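Local coordinates for protein peptide amidase (Stenotrophomonas maltophilia, PDB 1M22) that probably hydrolyses carboxamide bonds as a peptide amidase of the amidase signature family, at residues Asn197-Leu202 against Arg485-Pro490; Arg229-Ala234 against Lys472-Ala477; Phe6-Thr11 against Ser27-Gln32. All coordinates share one frame; numbering follows the deposited sequence.

Contact 1: Asn197-Leu202 against Arg485-Pro490; sequences NGVVGL and RARRPP
R487 reaches over to the main-chain carbonyl of G198 with one end of its guanidinium, giving the direct hydrogen bond between 197-202 and 485-490. R487 NH1 lies 2.9 Å from G198 O with an N-H...O angle of 157°. The oxygen sits at the edge of the guanidinium and nearly in its plane, whereas NH1 comes in above the carbonyl plane, 55° out of it. Because CG is anti to the backbone N (chi1 173°) and the chain stays extended to NE, the aliphatic part of R487 passes the same oxygen, with CD 3.4 Å from G198 O. The other guanidinium nitrogens are also engaged: NE forms a salt bridge with E10 and NH2 donates to A174 O, which together fix the rotation of the group.

A water adds an indirect link, accepting from R488 N at 3.1 Å and probably donating to G198 O. The side chain of R488 folds back within its own segment just after helix 470-484, NH1 donating to R485 O at 2.9 Å and to R487 O at 2.7 Å.

Packing is modest: the CG1 methyl of V199, beside R487 and pointing the same way, lies 3.6 Å from R487 NH1. V199 also packs on V173 and A174 of helix 167-174.

With its positive phi, G198 is the C-prime residue of the Schellman motif that terminates helix 191-196, just before the chain enters strand 200-203 of the central mixed sheet.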
ATOM      1  N   ASN A 197      -5.057  -9.759  -2.888  1.00  5.66           N
ATOM      2  CA  ASN A 197      -6.378  -9.357  -3.359  1.00  6.25           C
ATOM      3  C   ASN A 197      -6.434  -9.035  -4.857  1.00  5.86           C
ATOM      4  O   ASN A 197      -7.354  -8.365  -5.324  1.00  6.37           O
ATOM      5  CB  ASN A 197      -6.885  -8.176  -2.523  1.00  5.10           C
ATOM      6  CG  ASN A 197      -7.129  -8.558  -1.072  1.00  7.09           C
ATOM      7  OD1 ASN A 197      -8.114  -9.230  -0.752  1.00  8.52           O
ATOM      8  ND2 ASN A 197      -6.227  -8.148  -0.188  1.00  6.61           N
ATOM      9  N   GLY A 198      -5.437  -9.507  -5.603  1.00  5.11           N
ATOM     10  CA  GLY A 198      -5.425  -9.328  -7.046  1.00  5.70           C
ATOM     11  C   GLY A 198      -5.396  -7.937  -7.642  1.00  5.24           C
ATOM     12  O   GLY A 198      -6.008  -7.699  -8.689  1.00  6.26           O
ATOM     13  N   VAL A 199      -4.673  -7.023  -7.005  1.00  4.99           N
ATOM     14  CA  VAL A 199      -4.568  -5.661  -7.511  1.00  4.79           C
ATOM     15  C   VAL A 199      -3.117  -5.207  -7.551  1.00  5.20           C
ATOM     16  O   VAL A 199      -2.214  -5.918  -7.099  1.00  6.17           O
ATOM     17  CB  VAL A 199      -5.392  -4.656  -6.655  1.00  5.41           C
ATOM     18  CG1 VAL A 199      -6.869  -5.022  -6.704  1.00  6.85           C
ATOM     19  CG2 VAL A 199      -4.892  -4.643  -5.219  1.00  6.61           C
ATOM     20  N   VAL A 200      -2.905  -4.027  -8.120  1.00  5.03           N
ATOM     21  CA  VAL A 200      -1.576  -3.446  -8.222  1.00  5.14           C
ATOM     22  C   VAL A 200      -1.276  -2.657  -6.954  1.00  3.81           C
ATOM     23  O   VAL A 200      -2.137  -1.941  -6.431  1.00  5.85           O
ATOM     24  CB  VAL A 200      -1.484  -2.488  -9.438  1.00  5.60           C
ATOM     25  CG1 VAL A 200      -0.141  -1.754  -9.440  1.00  5.21           C
ATOM     26  CG2 VAL A 200      -1.671  -3.268 -10.735  1.00  6.36           C
ATOM     27  N   GLY A 201      -0.054  -2.806  -6.455  1.00  5.17           N
ATOM     28  CA  GLY A 201       0.376  -2.079  -5.277  1.00  4.96           C
ATOM     29  C   GLY A 201       1.772  -1.556  -5.551  1.00  4.75           C
ATOM     30  O   GLY A 201       2.618  -2.293  -6.058  1.00  6.92           O
ATOM     31  N   LEU A 202       2.019  -0.291  -5.237  1.00  5.94           N
ATOM     32  CA  LEU A 202       3.334   0.295  -5.464  1.00  5.90           C
ATOM     33  C   LEU A 202       3.852   0.972  -4.201  1.00  6.25           C
ATOM     34  O   LEU A 202       3.209   1.885  -3.679  1.00  6.17           O
ATOM     35  CB  LEU A 202       3.249   1.311  -6.608  1.00  8.33           C
ATOM     36  CG  LEU A 202       4.535   1.864  -7.228  1.00 11.31           C
ATOM     37  CD1 LEU A 202       4.176   2.568  -8.526  1.00 13.58           C
ATOM     38  CD2 LEU A 202       5.235   2.821  -6.274  1.00 11.90           C
ATOM     39  N   ARG A 485      -2.741  -9.022 -18.799  1.00  8.79           N
ATOM     40  CA  ARG A 485      -4.067  -8.642 -18.300  1.00  9.62           C
ATOM     41  C   ARG A 485      -4.647  -9.775 -17.451  1.00 10.31           C
ATOM     42  O   ARG A 485      -5.801 -10.175 -17.620  1.00 10.87           O
ATOM     43  CB  ARG A 485      -4.994  -8.343 -19.486  1.00  9.61           C
ATOM     44  CG  ARG A 485      -4.464  -7.260 -20.429  1.00 11.99           C
ATOM     45  CD  ARG A 485      -4.423  -5.901 -19.747  1.00 17.22           C
ATOM     46  NE  ARG A 485      -5.761  -5.399 -19.452  1.00 20.62           N
ATOM     47  CZ  ARG A 485      -6.619  -4.961 -20.370  1.00 22.58           C
ATOM     48  NH1 ARG A 485      -6.283  -4.958 -21.654  1.00 23.41           N
ATOM     49  NH2 ARG A 485      -7.815  -4.523 -20.002  1.00 25.38           N
ATOM     50  N   ALA A 486      -3.840 -10.258 -16.511  1.00  8.76           N
ATOM     51  CA  ALA A 486      -4.211 -11.381 -15.659  1.00 10.67           C
ATOM     52  C   ALA A 486      -5.248 -11.135 -14.578  1.00 12.86           C
ATOM     53  O   ALA A 486      -5.892 -12.082 -14.123  1.00 15.88           O
ATOM     54  CB  ALA A 486      -2.962 -11.970 -15.030  1.00 10.68           C
ATOM     55  N   ARG A 487      -5.419  -9.894 -14.148  1.00 10.92           N
ATOM     56  CA  ARG A 487      -6.399  -9.643 -13.102  1.00 12.27           C
ATOM     57  C   ARG A 487      -7.796 -10.102 -13.485  1.00 13.48           C
ATOM     58  O   ARG A 487      -8.243  -9.922 -14.617  1.00 13.57           O
ATOM     59  CB  ARG A 487      -6.463  -8.165 -12.727  1.00 10.64           C
ATOM     60  CG  ARG A 487      -7.612  -7.877 -11.761  1.00 10.31           C
ATOM     61  CD  ARG A 487      -7.692  -6.430 -11.315  1.00  7.14           C
ATOM     62  NE  ARG A 487      -9.051  -6.126 -10.872  1.00  7.23           N
ATOM     63  CZ  ARG A 487      -9.563  -6.487  -9.699  1.00  6.81           C
ATOM     64  NH1 ARG A 487      -8.828  -7.154  -8.815  1.00  6.91           N
ATOM     65  NH2 ARG A 487     -10.835  -6.225  -9.431  1.00  6.70           N
ATOM     66  N   ARG A 488      -8.472 -10.702 -12.515  1.00 14.34           N
ATOM     67  CA  ARG A 488      -9.841 -11.164 -12.674  1.00 13.23           C
ATOM     68  C   ARG A 488     -10.551 -10.656 -11.426  1.00 13.85           C
ATOM     69  O   ARG A 488     -10.061 -10.849 -10.312  1.00 14.38           O
ATOM     70  CB  ARG A 488      -9.890 -12.692 -12.734  1.00 16.75           C
ATOM     71  CG  ARG A 488      -9.319 -13.277 -14.017  1.00 19.14           C
ATOM     72  CD  ARG A 488     -10.192 -12.916 -15.213  1.00 21.54           C
ATOM     73  NE  ARG A 488      -9.642 -13.403 -16.477  1.00 23.02           N
ATOM     74  CZ  ARG A 488      -8.609 -12.855 -17.109  1.00 24.20           C
ATOM     75  NH1 ARG A 488      -8.002 -11.792 -16.601  1.00 22.93           N
ATOM     76  NH2 ARG A 488      -8.181 -13.370 -18.254  1.00 25.60           N
ATOM     77  N   PRO A 489     -11.696  -9.976 -11.591  1.00 12.70           N
ATOM     78  CA  PRO A 489     -12.412  -9.468 -10.419  1.00 12.60           C
ATOM     79  C   PRO A 489     -12.974 -10.595  -9.564  1.00 10.90           C
ATOM     80  O   PRO A 489     -13.168 -11.716 -10.040  1.00 11.53           O
ATOM     81  CB  PRO A 489     -13.510  -8.609 -11.031  1.00 14.15           C
ATOM     82  CG  PRO A 489     -13.811  -9.330 -12.313  1.00 17.07           C
ATOM     83  CD  PRO A 489     -12.430  -9.667 -12.832  1.00 14.48           C
ATOM     84  N   PRO A 490     -13.221 -10.316  -8.278  1.00  9.70           N
ATOM     85  CA  PRO A 490     -13.770 -11.336  -7.384  1.00 10.10           C
ATOM     86  C   PRO A 490     -15.235 -11.584  -7.717  1.00 12.92           C
ATOM     87  O   PRO A 490     -15.925 -10.694  -8.207  1.00 13.23           O
ATOM     88  CB  PRO A 490     -13.581 -10.717  -6.003  1.00  9.71           C
ATOM     89  CG  PRO A 490     -13.745  -9.253  -6.273  1.00 10.05           C
ATOM     90  CD  PRO A 490     -12.946  -9.066  -7.544  1.00  9.57           C
TER
HETATM   91  O   HOH W   1      -6.736 -10.400  -9.959  1.00 24.83           O

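Contact 2: Arg229-Ala234 against Lys472-Ala477; sequences RSVADA and KLIEMA
V231 drives its two methyl groups toward helix 470-484, where I474 and A477, one turn apart, receive them. With CG1 anti to the backbone N (chi1 175°), the branches are shared out between these two residues: V231 CG1 meets I474 CG2 at 4.1 Å, while V231 CG2 lies 4.2 Å from A477 CB. V231 CG2 also rests against the main chain of that helix, 4.1 Å from A477 O. The side chains of V231 and I474 point in opposing directions and pass side by side, so they meet along their flanks. The small side chain of A477 is consistent with the close approach there, V231 CA and A477 CA being 7.1 Å apart.

This buried patch is closed by the central sheet: V231 also packs on V200 and V449, A477 on L447 and V449, and I474 on L202. On the outward side the contact is looser. A232 and E475 turn away from the opposite segment and are partly exposed. The charged residues of helix 470-484 pair outside the contact, E475 in a salt bridge with R265 and K472 in one with D411.

Polar bonds gather instead at the start of helix 231-241. S230 is its N-cap, its OG accepting from D233 N at 3.2 Å with an N-H...O angle of 157°, and it is also hydrogen-bonded to D12. V231 N is bound by E481, a later residue of helix 470-484, which ties the two helices together next to the apolar patch.

Methyl-to-methyl contact with no hydrogen bond between the two segments implies that van der Waals fit and exclusion of water hold them against each other, with directional bonding left to the neighbouring helix start.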
ATOM      1  N   ARG A 229      -6.355  -1.113  -9.554  1.00  5.83           N
ATOM      2  CA  ARG A 229      -6.572  -2.321 -10.332  1.00  7.07           C
ATOM      3  C   ARG A 229      -5.629  -2.404 -11.525  1.00  7.96           C
ATOM      4  O   ARG A 229      -5.430  -3.482 -12.087  1.00  9.03           O
ATOM      5  CB  ARG A 229      -8.025  -2.385 -10.804  1.00  6.70           C
ATOM      6  CG  ARG A 229      -9.022  -2.613  -9.675  1.00  7.55           C
ATOM      7  CD  ARG A 229     -10.454  -2.493 -10.176  1.00  7.63           C
ATOM      8  NE  ARG A 229     -10.733  -1.150 -10.676  1.00  8.42           N
ATOM      9  CZ  ARG A 229     -11.038  -0.108  -9.908  1.00  8.28           C
ATOM     10  NH1 ARG A 229     -11.119  -0.243  -8.589  1.00  8.52           N
ATOM     11  NH2 ARG A 229     -11.244   1.080 -10.461  1.00 10.21           N
ATOM     12  N   SER A 230      -5.036  -1.272 -11.897  1.00  6.40           N
ATOM     13  CA  SER A 230      -4.126  -1.230 -13.038  1.00  7.10           C
ATOM     14  C   SER A 230      -2.896  -0.380 -12.756  1.00  6.39           C
ATOM     15  O   SER A 230      -2.912   0.494 -11.888  1.00  6.21           O
ATOM     16  CB  SER A 230      -4.841  -0.654 -14.261  1.00  8.52           C
ATOM     17  OG  SER A 230      -5.087   0.734 -14.082  1.00  9.21           O
ATOM     18  N   VAL A 231      -1.833  -0.641 -13.506  1.00  5.86           N
ATOM     19  CA  VAL A 231      -0.597   0.113 -13.363  1.00  6.18           C
ATOM     20  C   VAL A 231      -0.820   1.574 -13.753  1.00  5.50           C
ATOM     21  O   VAL A 231      -0.269   2.471 -13.122  1.00  6.42           O
ATOM     22  CB  VAL A 231       0.527  -0.507 -14.227  1.00  6.51           C
ATOM     23  CG1 VAL A 231       1.782   0.363 -14.163  1.00  7.25           C
ATOM     24  CG2 VAL A 231       0.837  -1.921 -13.740  1.00  7.77           C
ATOM     25  N   ALA A 232      -1.631   1.815 -14.780  1.00  5.87           N
ATOM     26  CA  ALA A 232      -1.905   3.184 -15.209  1.00  6.11           C
ATOM     27  C   ALA A 232      -2.560   3.986 -14.084  1.00  6.86           C
ATOM     28  O   ALA A 232      -2.227   5.150 -13.865  1.00  6.95           O
ATOM     29  CB  ALA A 232      -2.806   3.172 -16.440  1.00  8.00           C
ATOM     30  N   ASP A 233      -3.498   3.366 -13.373  1.00  6.01           N
ATOM     31  CA  ASP A 233      -4.170   4.039 -12.265  1.00  6.73           C
ATOM     32  C   ASP A 233      -3.174   4.333 -11.142  1.00  6.07           C
ATOM     33  O   ASP A 233      -3.193   5.411 -10.546  1.00  6.62           O
ATOM     34  CB  ASP A 233      -5.313   3.172 -11.721  1.00  8.03           C
ATOM     35  CG  ASP A 233      -6.531   3.164 -12.627  1.00 10.87           C
ATOM     36  OD1 ASP A 233      -6.473   3.755 -13.729  1.00 11.02           O
ATOM     37  OD2 ASP A 233      -7.554   2.561 -12.230  1.00 11.26           O
ATOM     38  N   ALA A 234      -2.304   3.370 -10.848  1.00  5.93           N
ATOM     39  CA  ALA A 234      -1.309   3.567  -9.800  1.00  6.26           C
ATOM     40  C   ALA A 234      -0.371   4.715 -10.165  1.00  6.18           C
ATOM     41  O   ALA A 234       0.010   5.514  -9.303  1.00  6.47           O
ATOM     42  CB  ALA A 234      -0.510   2.290  -9.587  1.00  7.23           C
ATOM     43  N   LYS A 472      11.256   3.547 -14.309  1.00  8.44           N
ATOM     44  CA  LYS A 472      11.618   2.309 -14.991  1.00  9.95           C
ATOM     45  C   LYS A 472      10.752   1.136 -14.542  1.00  8.25           C
ATOM     46  O   LYS A 472      10.332   0.314 -15.358  1.00  8.88           O
ATOM     47  CB  LYS A 472      13.094   1.981 -14.740  1.00 14.82           C
ATOM     48  CG  LYS A 472      13.581   0.733 -15.461  1.00 20.66           C
ATOM     49  CD  LYS A 472      14.975   0.319 -15.005  1.00 25.60           C
ATOM     50  CE  LYS A 472      16.022   1.367 -15.336  1.00 26.79           C
ATOM     51  NZ  LYS A 472      17.379   0.934 -14.896  1.00 26.75           N
ATOM     52  N   LEU A 473      10.483   1.050 -13.242  1.00  7.69           N
ATOM     53  CA  LEU A 473       9.658  -0.042 -12.741  1.00  8.54           C
ATOM     54  C   LEU A 473       8.255   0.028 -13.325  1.00  7.32           C
ATOM     55  O   LEU A 473       7.661  -0.996 -13.652  1.00  7.58           O
ATOM     56  CB  LEU A 473       9.579  -0.014 -11.214  1.00 10.30           C
ATOM     57  CG  LEU A 473      10.853  -0.392 -10.458  1.00 10.98           C
ATOM     58  CD1 LEU A 473      10.557  -0.438  -8.965  1.00 13.89           C
ATOM     59  CD2 LEU A 473      11.362  -1.749 -10.935  1.00 11.59           C
ATOM     60  N   ILE A 474       7.728   1.239 -13.459  1.00  8.40           N
ATOM     61  CA  ILE A 474       6.396   1.410 -14.019  1.00  8.50           C
ATOM     62  C   ILE A 474       6.370   0.998 -15.491  1.00  8.78           C
ATOM     63  O   ILE A 474       5.436   0.324 -15.930  1.00  8.58           O
ATOM     64  CB  ILE A 474       5.913   2.865 -13.849  1.00  8.15           C
ATOM     65  CG1 ILE A 474       5.573   3.106 -12.376  1.00  8.62           C
ATOM     66  CG2 ILE A 474       4.692   3.129 -14.731  1.00 10.29           C
ATOM     67  CD1 ILE A 474       5.266   4.550 -12.027  1.00  9.70           C
ATOM     68  N   GLU A 475       7.393   1.389 -16.250  1.00  8.53           N
ATOM     69  CA  GLU A 475       7.469   1.024 -17.665  1.00 10.00           C
ATOM     70  C   GLU A 475       7.442  -0.492 -17.817  1.00  8.25           C
ATOM     71  O   GLU A 475       6.720  -1.036 -18.654  1.00  8.43           O
ATOM     72  CB  GLU A 475       8.772   1.505 -18.310  1.00 15.08           C
ATOM     73  CG  GLU A 475       9.068   2.982 -18.251  1.00 19.24           C
ATOM     74  CD  GLU A 475      10.343   3.322 -19.007  1.00 17.65           C
ATOM     75  OE1 GLU A 475      11.349   2.592 -18.841  1.00 21.11           O
ATOM     76  OE2 GLU A 475      10.343   4.316 -19.762  1.00 22.93           O
ATOM     77  N   MET A 476       8.259  -1.171 -17.016  1.00  7.39           N
ATOM     78  CA  MET A 476       8.351  -2.620 -17.080  1.00  7.44           C
ATOM     79  C   MET A 476       7.078  -3.321 -16.626  1.00  6.39           C
ATOM     80  O   MET A 476       6.606  -4.257 -17.278  1.00  7.67           O
ATOM     81  CB  MET A 476       9.555  -3.087 -16.259  1.00  8.31           C
ATOM     82  CG  MET A 476      10.878  -2.608 -16.855  1.00  9.79           C
ATOM     83  SD  MET A 476      12.355  -3.087 -15.940  1.00 15.05           S
ATOM     84  CE  MET A 476      12.449  -4.739 -16.321  1.00 13.64           C
ATOM     85  N   ALA A 477       6.518  -2.860 -15.513  1.00  6.65           N
ATOM     86  CA  ALA A 477       5.295  -3.442 -14.976  1.00  7.26           C
ATOM     87  C   ALA A 477       4.127  -3.237 -15.939  1.00  6.47           C
ATOM     88  O   ALA A 477       3.313  -4.135 -16.142  1.00  6.62           O
ATOM     89  CB  ALA A 477       4.980  -2.822 -13.619  1.00  7.41           C
TER

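Contact 3: Phe6-Thr11 against Ser27-Gln32; sequences FPYAET and STTLTQ
Two overlapping beta turns, type I from F6 to A9 and type II from Y8 to T11, curl the N-terminal arm so that Y8 faces helix 27-43, its CA 8.0 Å from that of L30. The turns are closed by A9 N to F6 O and T11 N to Y8 O, and E10 takes the left-handed conformation at the third position of the second.

The aromatic ring of Y8 carries the contact through a CH-pi interaction. L30 CD1 stands over one face, 3.8 Å from the centroid and 19° off the ring normal, nearest to the CG and CD2 side of the ring. L30 has CG anti to its backbone N (chi1 -177°), and although its CB does not point at the arm, the isobutyl end swings round to reach it. CG of P7 lies over the opposite face, toward its rim, and F6 CZ lies in plane at the edge of the ring; the aromatic group is thus held between the arm's own residues and the helix.

Further out, Y8 and T29 cross at about a right angle, and Y8 OH touches T29 CG2 at 3.6 Å. The methyl branch of T29 meets the phenol oxygen, while its OG1 is hydrogen-bonded to D26. Helix 13-21 completes the setting, with L16 packing on L30 and R19 on Y8, so that the contact joins the arm to the first two helices of the chain on a partly exposed flank.

In the first turn of helix 27-43, S27 O accepts from both T31 N and T31 OG1, each at 2.8 Å, the hydroxyl approaching from above the carbonyl plane.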
ATOM      1  N   PHE A   6     -21.917  -3.721 -12.170  1.00 30.10           N
ATOM      2  CA  PHE A   6     -21.487  -2.374 -11.808  1.00 24.24           C
ATOM      3  C   PHE A   6     -20.940  -1.668 -13.049  1.00 22.74           C
ATOM      4  O   PHE A   6     -19.942  -2.094 -13.629  1.00 21.58           O
ATOM      5  CB  PHE A   6     -20.414  -2.461 -10.719  1.00 20.18           C
ATOM      6  CG  PHE A   6     -20.115  -1.153 -10.047  1.00 17.13           C
ATOM      7  CD1 PHE A   6     -21.129  -0.405  -9.456  1.00 16.13           C
ATOM      8  CD2 PHE A   6     -18.808  -0.682  -9.977  1.00 15.16           C
ATOM      9  CE1 PHE A   6     -20.847   0.793  -8.805  1.00 14.48           C
ATOM     10  CE2 PHE A   6     -18.514   0.515  -9.328  1.00 13.12           C
ATOM     11  CZ  PHE A   6     -19.536   1.254  -8.740  1.00 13.64           C
ATOM     12  N   PRO A   7     -21.588  -0.569 -13.464  1.00 22.04           N
ATOM     13  CA  PRO A   7     -21.200   0.215 -14.641  1.00 21.21           C
ATOM     14  C   PRO A   7     -19.789   0.799 -14.653  1.00 20.61           C
ATOM     15  O   PRO A   7     -19.303   1.221 -15.701  1.00 22.00           O
ATOM     16  CB  PRO A   7     -22.274   1.300 -14.699  1.00 22.58           C
ATOM     17  CG  PRO A   7     -22.611   1.508 -13.258  1.00 24.46           C
ATOM     18  CD  PRO A   7     -22.694   0.090 -12.743  1.00 22.54           C
ATOM     19  N   TYR A   8     -19.127   0.820 -13.501  1.00 17.33           N
ATOM     20  CA  TYR A   8     -17.780   1.381 -13.436  1.00 16.09           C
ATOM     21  C   TYR A   8     -16.740   0.341 -13.053  1.00 14.85           C
ATOM     22  O   TYR A   8     -15.573   0.665 -12.848  1.00 14.52           O
ATOM     23  CB  TYR A   8     -17.758   2.541 -12.439  1.00 15.82           C
ATOM     24  CG  TYR A   8     -18.899   3.505 -12.661  1.00 15.70           C
ATOM     25  CD1 TYR A   8     -19.004   4.226 -13.849  1.00 16.88           C
ATOM     26  CD2 TYR A   8     -19.913   3.641 -11.716  1.00 16.54           C
ATOM     27  CE1 TYR A   8     -20.098   5.053 -14.094  1.00 17.17           C
ATOM     28  CE2 TYR A   8     -21.010   4.465 -11.950  1.00 17.09           C
ATOM     29  CZ  TYR A   8     -21.096   5.165 -13.141  1.00 17.95           C
ATOM     30  OH  TYR A   8     -22.192   5.962 -13.382  1.00 19.62           O
ATOM     31  N   ALA A   9     -17.162  -0.914 -12.974  1.00 14.39           N
ATOM     32  CA  ALA A   9     -16.249  -1.985 -12.611  1.00 13.22           C
ATOM     33  C   ALA A   9     -15.069  -2.068 -13.574  1.00 13.91           C
ATOM     34  O   ALA A   9     -15.236  -2.018 -14.792  1.00 15.36           O
ATOM     35  CB  ALA A   9     -16.991  -3.314 -12.581  1.00 16.07           C
ATOM     36  N   GLU A  10     -13.874  -2.182 -13.006  1.00 11.86           N
ATOM     37  CA  GLU A  10     -12.638  -2.300 -13.776  1.00 13.18           C
ATOM     38  C   GLU A  10     -12.349  -1.136 -14.718  1.00 14.23           C
ATOM     39  O   GLU A  10     -11.558  -1.278 -15.649  1.00 17.52           O
ATOM     40  CB  GLU A  10     -12.647  -3.603 -14.586  1.00 12.73           C
ATOM     41  CG  GLU A  10     -12.947  -4.850 -13.769  1.00 13.28           C
ATOM     42  CD  GLU A  10     -12.004  -5.023 -12.596  1.00 11.64           C
ATOM     43  OE1 GLU A  10     -10.774  -5.052 -12.816  1.00 13.09           O
ATOM     44  OE2 GLU A  10     -12.497  -5.133 -11.455  1.00 10.76           O
ATOM     45  N   THR A  11     -12.975   0.012 -14.481  1.00 13.19           N
ATOM     46  CA  THR A  11     -12.758   1.174 -15.339  1.00 13.10           C
ATOM     47  C   THR A  11     -11.599   2.025 -14.827  1.00 12.25           C
ATOM     48  O   THR A  11     -11.603   2.467 -13.678  1.00 14.31           O
ATOM     49  CB  THR A  11     -14.027   2.042 -15.423  1.00 13.49           C
ATOM     50  OG1 THR A  11     -15.135   1.222 -15.816  1.00 17.69           O
ATOM     51  CG2 THR A  11     -13.846   3.151 -16.453  1.00 15.26           C
ATOM     52  N   SER A  27     -18.958  13.616 -11.172  1.00  9.12           N
ATOM     53  CA  SER A  27     -18.416  13.113  -9.923  1.00 10.11           C
ATOM     54  C   SER A  27     -19.468  12.660  -8.918  1.00  9.83           C
ATOM     55  O   SER A  27     -19.278  11.649  -8.243  1.00 10.21           O
ATOM     56  CB  SER A  27     -17.509  14.164  -9.288  1.00  9.34           C
ATOM     57  OG  SER A  27     -16.801  13.605  -8.194  1.00  9.91           O
ATOM     58  N   THR A  28     -20.578  13.384  -8.812  1.00  9.50           N
ATOM     59  CA  THR A  28     -21.600  12.989  -7.851  1.00 10.02           C
ATOM     60  C   THR A  28     -22.212  11.631  -8.193  1.00  9.43           C
ATOM     61  O   THR A  28     -22.485  10.827  -7.304  1.00 10.67           O
ATOM     62  CB  THR A  28     -22.718  14.054  -7.722  1.00 10.23           C
ATOM     63  OG1 THR A  28     -23.285  14.325  -9.008  1.00 11.76           O
ATOM     64  CG2 THR A  28     -22.157  15.341  -7.141  1.00 10.74           C
ATOM     65  N   THR A  29     -22.414  11.365  -9.479  1.00 10.08           N
ATOM     66  CA  THR A  29     -22.981  10.086  -9.897  1.00  9.67           C
ATOM     67  C   THR A  29     -22.006   8.957  -9.564  1.00  9.48           C
ATOM     68  O   THR A  29     -22.388   7.933  -8.995  1.00 10.95           O
ATOM     69  CB  THR A  29     -23.270  10.072 -11.414  1.00 11.32           C
ATOM     70  OG1 THR A  29     -24.237  11.085 -11.724  1.00 14.40           O
ATOM     71  CG2 THR A  29     -23.815   8.721 -11.845  1.00 13.15           C
ATOM     72  N   LEU A  30     -20.741   9.155  -9.917  1.00  9.77           N
ATOM     73  CA  LEU A  30     -19.708   8.157  -9.659  1.00  9.48           C
ATOM     74  C   LEU A  30     -19.541   7.930  -8.157  1.00  9.21           C
ATOM     75  O   LEU A  30     -19.489   6.788  -7.690  1.00  9.29           O
ATOM     76  CB  LEU A  30     -18.387   8.617 -10.280  1.00 10.61           C
ATOM     77  CG  LEU A  30     -17.179   7.683 -10.193  1.00 10.80           C
ATOM     78  CD1 LEU A  30     -17.512   6.322 -10.789  1.00 11.58           C
ATOM     79  CD2 LEU A  30     -16.013   8.318 -10.935  1.00 11.81           C
ATOM     80  N   THR A  31     -19.475   9.023  -7.406  1.00  8.00           N
ATOM     81  CA  THR A  31     -19.318   8.954  -5.961  1.00  9.07           C
ATOM     82  C   THR A  31     -20.483   8.221  -5.298  1.00  8.77           C
ATOM     83  O   THR A  31     -20.273   7.334  -4.467  1.00 10.03           O
ATOM     84  CB  THR A  31     -19.178  10.371  -5.364  1.00  8.76           C
ATOM     85  OG1 THR A  31     -17.963  10.962  -5.845  1.00  9.52           O
ATOM     86  CG2 THR A  31     -19.145  10.323  -3.845  1.00 10.53           C
ATOM     87  N   GLN A  32     -21.710   8.577  -5.663  1.00  9.14           N
ATOM     88  CA  GLN A  32     -22.859   7.917  -5.064  1.00  9.38           C
ATOM     89  C   GLN A  32     -22.934   6.446  -5.465  1.00  8.41           C
ATOM     90  O   GLN A  32     -23.422   5.617  -4.698  1.00  9.64           O
ATOM     91  CB  GLN A  32     -24.150   8.659  -5.429  1.00 10.68           C
ATOM     92  CG  GLN A  32     -24.148  10.104  -4.938  1.00 15.75           C
ATOM     93  CD  GLN A  32     -25.536  10.703  -4.816  1.00 17.51           C
ATOM     94  OE1 GLN A  32     -26.170  10.624  -3.762  1.00 20.05           O
ATOM     95  NE2 GLN A  32     -26.016  11.303  -5.895  1.00 19.19           N
TER

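How the contacts relate
Contacts 1 and 2 are buried neighbours: contact 2 pairs helix 231-241 with helix 470-484, and contact 1 uses the loop after that helix and the start of strand 200-203. V200 CG2 packs against S230 and V231, and contact 2 is nested within the chain closed by contact 1. Contact 3 lies farther from the centre, on a partly exposed flank. Their chemistry follows place: an arginine bound to a main-chain carbonyl in contact 1, aliphatic methyls between helices in contact 2, and a methyl over an aromatic face in contact 3. E10, in the arm of contact 3, reaches both of the others, packing on P489 and R229.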